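Glutamate receptor 1 (Adineta vaga, PDB 4IO3) binds acidic amino acids such as glutamate and aspartate through the extracellular domain modelled here, and probably acts as a ligand-gated ion channel. Local coordinates at residues Gly134-Thr139 against Tyr157-Arg162; Glu164-Leu169 against Ser177-Gly182. All coordinates share one frame; numbering follows the deposited sequence. Where two conformers were deposited one is given.

Contact 1: Gly134-Thr139 against Tyr157-Arg162; sequences GIRIGT and YPLKSR. With ASP (aspartic acid), chain C.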
# COMPACT_ATOMS: atom_id res chain seq x y z
N GLY A 134 -7.62 -3.29 -26.50
CA GLY A 134 -6.20 -3.60 -26.50
C GLY A 134 -5.67 -3.86 -25.11
O GLY A 134 -6.00 -3.17 -24.15
N ILE A 135 -4.87 -4.91 -25.00
CA ILE A 135 -4.23 -5.27 -23.74
C ILE A 135 -2.76 -5.49 -23.96
O ILE A 135 -2.35 -6.29 -24.80
CB ILE A 135 -4.82 -6.58 -23.18
CG1 ILE A 135 -6.30 -6.38 -22.80
CG2 ILE A 135 -4.03 -7.10 -22.00
CD1 ILE A 135 -6.54 -5.47 -21.58
N ARG A 136 -1.94 -4.81 -23.17
CA ARG A 136 -0.50 -5.04 -23.23
C ARG A 136 -0.15 -6.36 -22.57
O ARG A 136 -0.36 -6.56 -21.37
CB ARG A 136 0.22 -3.88 -22.59
CG ARG A 136 0.24 -2.64 -23.44
CD ARG A 136 0.77 -1.44 -22.68
NE ARG A 136 2.10 -1.72 -22.18
CZ ARG A 136 2.53 -1.46 -20.96
NH1 ARG A 136 1.72 -0.93 -20.05
NH2 ARG A 136 3.77 -1.76 -20.65
N ILE A 137 0.35 -7.30 -23.36
CA ILE A 137 0.65 -8.60 -22.83
C ILE A 137 1.81 -8.51 -21.85
O ILE A 137 2.67 -7.62 -21.93
CB ILE A 137 0.88 -9.64 -23.94
CG1 ILE A 137 2.11 -9.33 -24.78
CG2 ILE A 137 -0.37 -9.76 -24.87
CD1 ILE A 137 2.51 -10.50 -25.67
N GLY A 138 1.77 -9.40 -20.87
CA GLY A 138 2.82 -9.45 -19.86
C GLY A 138 2.76 -8.31 -18.85
O GLY A 138 3.75 -7.99 -18.19
N THR A 139 1.61 -7.67 -18.76
CA THR A 139 1.32 -6.71 -17.71
C THR A 139 0.25 -7.26 -16.77
O THR A 139 -0.48 -8.22 -17.05
CB THR A 139 0.82 -5.35 -18.24
OG1 THR A 139 -0.48 -5.49 -18.85
CG2 THR A 139 1.81 -4.71 -19.20
N TYR A 157 -7.13 -7.58 -28.40
CA TYR A 157 -6.11 -7.12 -29.35
C TYR A 157 -4.81 -6.99 -28.59
O TYR A 157 -4.66 -6.13 -27.72
CB TYR A 157 -6.49 -5.78 -29.94
CG TYR A 157 -5.65 -5.36 -31.13
CD1 TYR A 157 -4.41 -4.75 -30.95
CD2 TYR A 157 -6.10 -5.55 -32.42
CE1 TYR A 157 -3.64 -4.36 -32.04
CE2 TYR A 157 -5.34 -5.16 -33.50
CZ TYR A 157 -4.13 -4.56 -33.31
OH TYR A 157 -3.37 -4.18 -34.40
N PRO A 158 -3.84 -7.85 -28.89
CA PRO A 158 -2.62 -7.84 -28.10
C PRO A 158 -1.75 -6.66 -28.48
O PRO A 158 -1.68 -6.30 -29.65
CB PRO A 158 -1.95 -9.17 -28.47
CG PRO A 158 -2.51 -9.52 -29.80
CD PRO A 158 -3.83 -8.88 -29.94
N LEU A 159 -1.14 -6.04 -27.48
CA LEU A 159 -0.23 -4.92 -27.70
C LEU A 159 1.12 -5.27 -27.16
O LEU A 159 1.25 -5.82 -26.05
CB LEU A 159 -0.77 -3.66 -27.01
CG LEU A 159 -2.15 -3.25 -27.50
CD1 LEU A 159 -2.79 -2.29 -26.50
CD2 LEU A 159 -2.11 -2.58 -28.91
N LYS A 160 2.15 -4.92 -27.92
CA LYS A 160 3.53 -5.23 -27.53
C LYS A 160 4.23 -4.12 -26.78
O LYS A 160 5.32 -4.34 -26.28
CB LYS A 160 4.34 -5.55 -28.80
CG LYS A 160 4.81 -4.31 -29.56
CD LYS A 160 5.35 -4.69 -30.95
CE LYS A 160 6.21 -3.58 -31.54
NZ LYS A 160 7.08 -4.06 -32.65
N SER A 161 3.62 -2.94 -26.69
CA SER A 161 4.26 -1.78 -26.08
C SER A 161 3.23 -0.69 -25.79
O SER A 161 2.13 -0.71 -26.33
CB SER A 161 5.34 -1.20 -27.01
OG SER A 161 4.79 -0.70 -28.20
N ARG A 162 3.59 0.27 -24.95
CA ARG A 162 2.73 1.43 -24.77
C ARG A 162 2.58 2.16 -26.11
O ARG A 162 1.50 2.66 -26.43
CB ARG A 162 3.29 2.36 -23.68
CG ARG A 162 3.21 1.75 -22.32
CD ARG A 162 3.65 2.72 -21.26
NE ARG A 162 3.76 2.05 -19.97
CZ ARG A 162 4.88 1.50 -19.49
NH1 ARG A 162 6.04 1.53 -20.15
NH2 ARG A 162 4.82 0.90 -18.32
N ASP C . 2.45 -2.00 -13.67
CA ASP C . 2.29 -2.99 -14.77
C ASP C . 2.93 -4.30 -14.40
O ASP C . 3.74 -4.40 -13.44
CB ASP C . 2.92 -2.49 -16.08
CG ASP C . 2.04 -1.50 -16.82
OD1 ASP C . 2.60 -0.59 -17.51
OD2 ASP C . 0.79 -1.63 -16.72
OXT ASP C . 2.66 -5.30 -15.08
O HOH W 1 4.38 -3.77 -23.12
O HOH W 2 3.32 -5.98 -24.08

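Contact 2: Glu164-Leu169 against Ser177-Gly182; sequences EMYDSL and SFMDIG. With ASP (aspartic acid), chain C.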
# COMPACT_ATOMS: atom_id res chain seq x y z
N GLU A 164 2.52 1.04 -29.09
CA GLU A 164 1.53 0.37 -29.94
C GLU A 164 0.13 0.64 -29.40
O GLU A 164 -0.83 0.82 -30.16
CB GLU A 164 1.80 -1.14 -30.08
CG GLU A 164 0.74 -1.82 -30.93
CD GLU A 164 1.00 -3.28 -31.29
OE1 GLU A 164 1.69 -4.00 -30.53
OE2 GLU A 164 0.46 -3.71 -32.35
N MET A 165 -0.00 0.68 -28.07
CA MET A 165 -1.27 1.05 -27.43
C MET A 165 -1.75 2.44 -27.87
O MET A 165 -2.88 2.57 -28.33
CB MET A 165 -1.14 0.96 -25.90
CG MET A 165 -2.45 1.21 -25.15
SD MET A 165 -2.23 0.96 -23.34
CE MET A 165 -1.06 2.24 -22.88
N TYR A 166 -0.89 3.46 -27.77
CA TYR A 166 -1.26 4.82 -28.17
C TYR A 166 -1.55 4.89 -29.67
O TYR A 166 -2.53 5.53 -30.09
CB TYR A 166 -0.15 5.83 -27.83
CG TYR A 166 0.35 5.78 -26.41
CD1 TYR A 166 -0.52 5.64 -25.32
CD2 TYR A 166 1.70 5.88 -26.14
CE1 TYR A 166 -0.05 5.56 -24.04
CE2 TYR A 166 2.18 5.83 -24.87
CZ TYR A 166 1.32 5.68 -23.81
OH TYR A 166 1.86 5.61 -22.54
N ASP A 167 -0.69 4.29 -30.48
CA ASP A 167 -0.83 4.41 -31.94
C ASP A 167 -2.13 3.74 -32.38
O ASP A 167 -2.81 4.19 -33.32
CB ASP A 167 0.35 3.77 -32.67
CG ASP A 167 1.64 4.56 -32.51
OD1 ASP A 167 1.60 5.71 -32.05
OD2 ASP A 167 2.71 4.03 -32.89
N SER A 168 -2.47 2.64 -31.72
CA SER A 168 -3.65 1.87 -32.11
C SER A 168 -4.93 2.59 -31.71
O SER A 168 -5.94 2.52 -32.41
CB SER A 168 -3.60 0.47 -31.51
OG SER A 168 -2.49 -0.25 -32.01
N LEU A 169 -4.89 3.27 -30.57
CA LEU A 169 -6.02 4.11 -30.17
C LEU A 169 -6.17 5.29 -31.11
O LEU A 169 -7.28 5.58 -31.58
CB LEU A 169 -5.85 4.62 -28.73
CG LEU A 169 -6.23 3.65 -27.61
CD1 LEU A 169 -5.74 4.21 -26.30
CD2 LEU A 169 -7.74 3.42 -27.51
N SER A 177 -8.04 0.74 -23.90
CA SER A 177 -7.09 -0.13 -23.22
C SER A 177 -7.12 0.16 -21.72
O SER A 177 -7.92 0.97 -21.24
CB SER A 177 -5.67 0.05 -23.77
OG SER A 177 -4.81 -1.01 -23.34
N PHE A 178 -6.27 -0.54 -20.97
CA PHE A 178 -6.08 -0.26 -19.54
C PHE A 178 -4.70 0.30 -19.29
O PHE A 178 -3.73 -0.13 -19.92
CB PHE A 178 -6.18 -1.55 -18.71
CG PHE A 178 -7.46 -2.32 -18.85
CD1 PHE A 178 -8.63 -1.73 -19.27
CD2 PHE A 178 -7.48 -3.67 -18.49
CE1 PHE A 178 -9.80 -2.49 -19.38
CE2 PHE A 178 -8.62 -4.42 -18.58
CZ PHE A 178 -9.79 -3.84 -19.03
N MET A 179 -4.57 1.20 -18.32
CA MET A 179 -3.27 1.73 -17.97
C MET A 179 -3.21 2.05 -16.50
O MET A 179 -4.19 2.51 -15.93
CB MET A 179 -3.05 3.00 -18.81
CG MET A 179 -1.64 3.40 -18.97
SD MET A 179 -1.43 4.73 -20.19
CE MET A 179 0.28 5.02 -19.77
N ASP A 180 -2.05 1.87 -15.88
CA ASP A 180 -1.83 2.32 -14.52
C ASP A 180 -2.08 3.83 -14.40
O ASP A 180 -1.70 4.60 -15.28
CB ASP A 180 -0.37 2.08 -14.09
CG ASP A 180 -0.01 0.61 -13.94
OD1 ASP A 180 -0.87 -0.25 -13.62
OD2 ASP A 180 1.20 0.31 -14.10
N ILE A 181 -2.65 4.26 -13.28
CA ILE A 181 -3.12 5.63 -13.15
C ILE A 181 -2.02 6.69 -13.18
O ILE A 181 -2.20 7.73 -13.79
CB ILE A 181 -3.97 5.76 -11.86
CG1 ILE A 181 -4.66 7.12 -11.80
CG2 ILE A 181 -3.14 5.53 -10.63
CD1 ILE A 181 -5.80 7.15 -10.74
N GLY A 182 -0.87 6.44 -12.55
CA GLY A 182 0.20 7.43 -12.53
C GLY A 182 0.72 7.79 -13.90
O GLY A 182 0.73 8.97 -14.28
N ASP C . 2.45 -2.00 -13.67
CA ASP C . 2.29 -2.99 -14.77
C ASP C . 2.93 -4.30 -14.40
O ASP C . 3.74 -4.40 -13.44
CB ASP C . 2.92 -2.49 -16.08
CG ASP C . 2.04 -1.50 -16.82
OD1 ASP C . 2.60 -0.59 -17.51
OD2 ASP C . 0.79 -1.63 -16.72
OXT ASP C . 2.66 -5.30 -15.08

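Contact 1: Gly134-Thr139 against Tyr157-Arg162
A bend at the third torsion of Arg136 (chi3 57°) and the stretched run of Arg162 from CG to NE bring two guanidinium groups to one carboxylate oxygen of the bound aspartic acid. Arg136 ends strand 133-136 and Arg162 opens the helix just after strand 157-159, the two parallel strands of a beta-alpha-beta unit in a ligand-binding domain with the fold of bacterial solute-binding proteins. In the conformer described, Arg136 NH1 meets the ligand OD1 at 2.7 Å in a nearly straight bond (174°), with the oxygen at the edge of the guanidinium and in its plane. Arg162 NH2 reaches the same OD1 at 2.8 Å by a more bent path (133°), and also bonds Tyr67. The two guanidinium groups are tilted against each other, and the shared anion probably offsets their like charges. Arg162 CG lies 3.5 Å above the centre of the Arg136 guanidinium; Thr139 CG2 covers the opposite face, so the group is packed between two aliphatic carbons. Thr139 OG1 in turn bonds Arg136 O at 2.7 Å across a type II turn. An alanine in place of Arg162 would remove one of the two arginine donors to OD1 and would probably leave Arg136 freer to swing. Leu159 CD1 packs on the Gly134 backbone, 3.6 Å from Gly134 C. Within the two segments three backbone bonds run across: Ile135 N to Tyr157 O, Leu159 N to Ile135 O, and Ile137 N to Leu159 O. Just past the strand ends, a water donates to Ile137 O at 2.8 Å and to Leu159 O at 2.9 Å.

Contact 2: Glu164-Leu169 against Ser177-Gly182
The ring of Tyr166 meets Met179 at its edge: the sulfur SD lies close to the ring plane, 5.5 Å from the centroid and 85° off the normal, a Met-aromatic contact made beside the ring rather than over a face. The two side chains cross at about a right angle, and the thioether runs past the phenol end of the ring, with Met179 CE 3.2 Å from Tyr166 OH. The same ring also meets that of Tyr192, the planes inclined at about 40°. This is helix-on-sheet packing in an alpha/beta domain: helix 162-170 lies across strand 176-180, with the local axes 10.2 Å apart, and all the residues that touch are buried. Met165 fills the space nearer the start of the strand. Its CG is anti to the backbone N (chi1 -175°), which sends the chain out toward the strand, and a bend at chi3 then turns CE to within 3.7 Å of Met179 SD. On the way Met165 SD passes 3.2 Å from Ser177 OG, a hydroxyl turned to Gly134 O of the neighbouring strand. Phe178 points away from the helix and packs edge-to-face on Phe202. At the far end of the strand Asp180 OD2 accepts a 2.7 Å bond from the amino group of the bound aspartic acid, while its OD1 is held by Asn105, which probably helps to fix the carboxylate's orientation toward the ligand. Between helix and strand, then, the contact is one of sulfur, methyl groups and an aromatic edge, so dispersion probably contributes most of the hold between these two segments, whereas Ser177 and Asp180 spend their polar atoms on the sheet, Asn105 and the ligand.

Overall arrangement
Contacts 1 and 2 follow one another along the chain, their centres about 9 Å apart, and are built on the same sheet, in which strands 133-136 and 176-180 are neighbours. Gly134 O and Ser177 OG, 2.6 Å apart, are joined by a hydrogen bond that ties them directly. Leu159 joins them as well, its CD1 lying 3.7 Å from Met165 CB of the helix that follows it. Both reach the bound aspartic acid from the same lobe of the ligand-binding domain: contact 1 meets its side-chain carboxylate, contact 2 its amino group. Thr87, Arg92, Ala140 and Asp85 add further hydrogen bonds to the ligand.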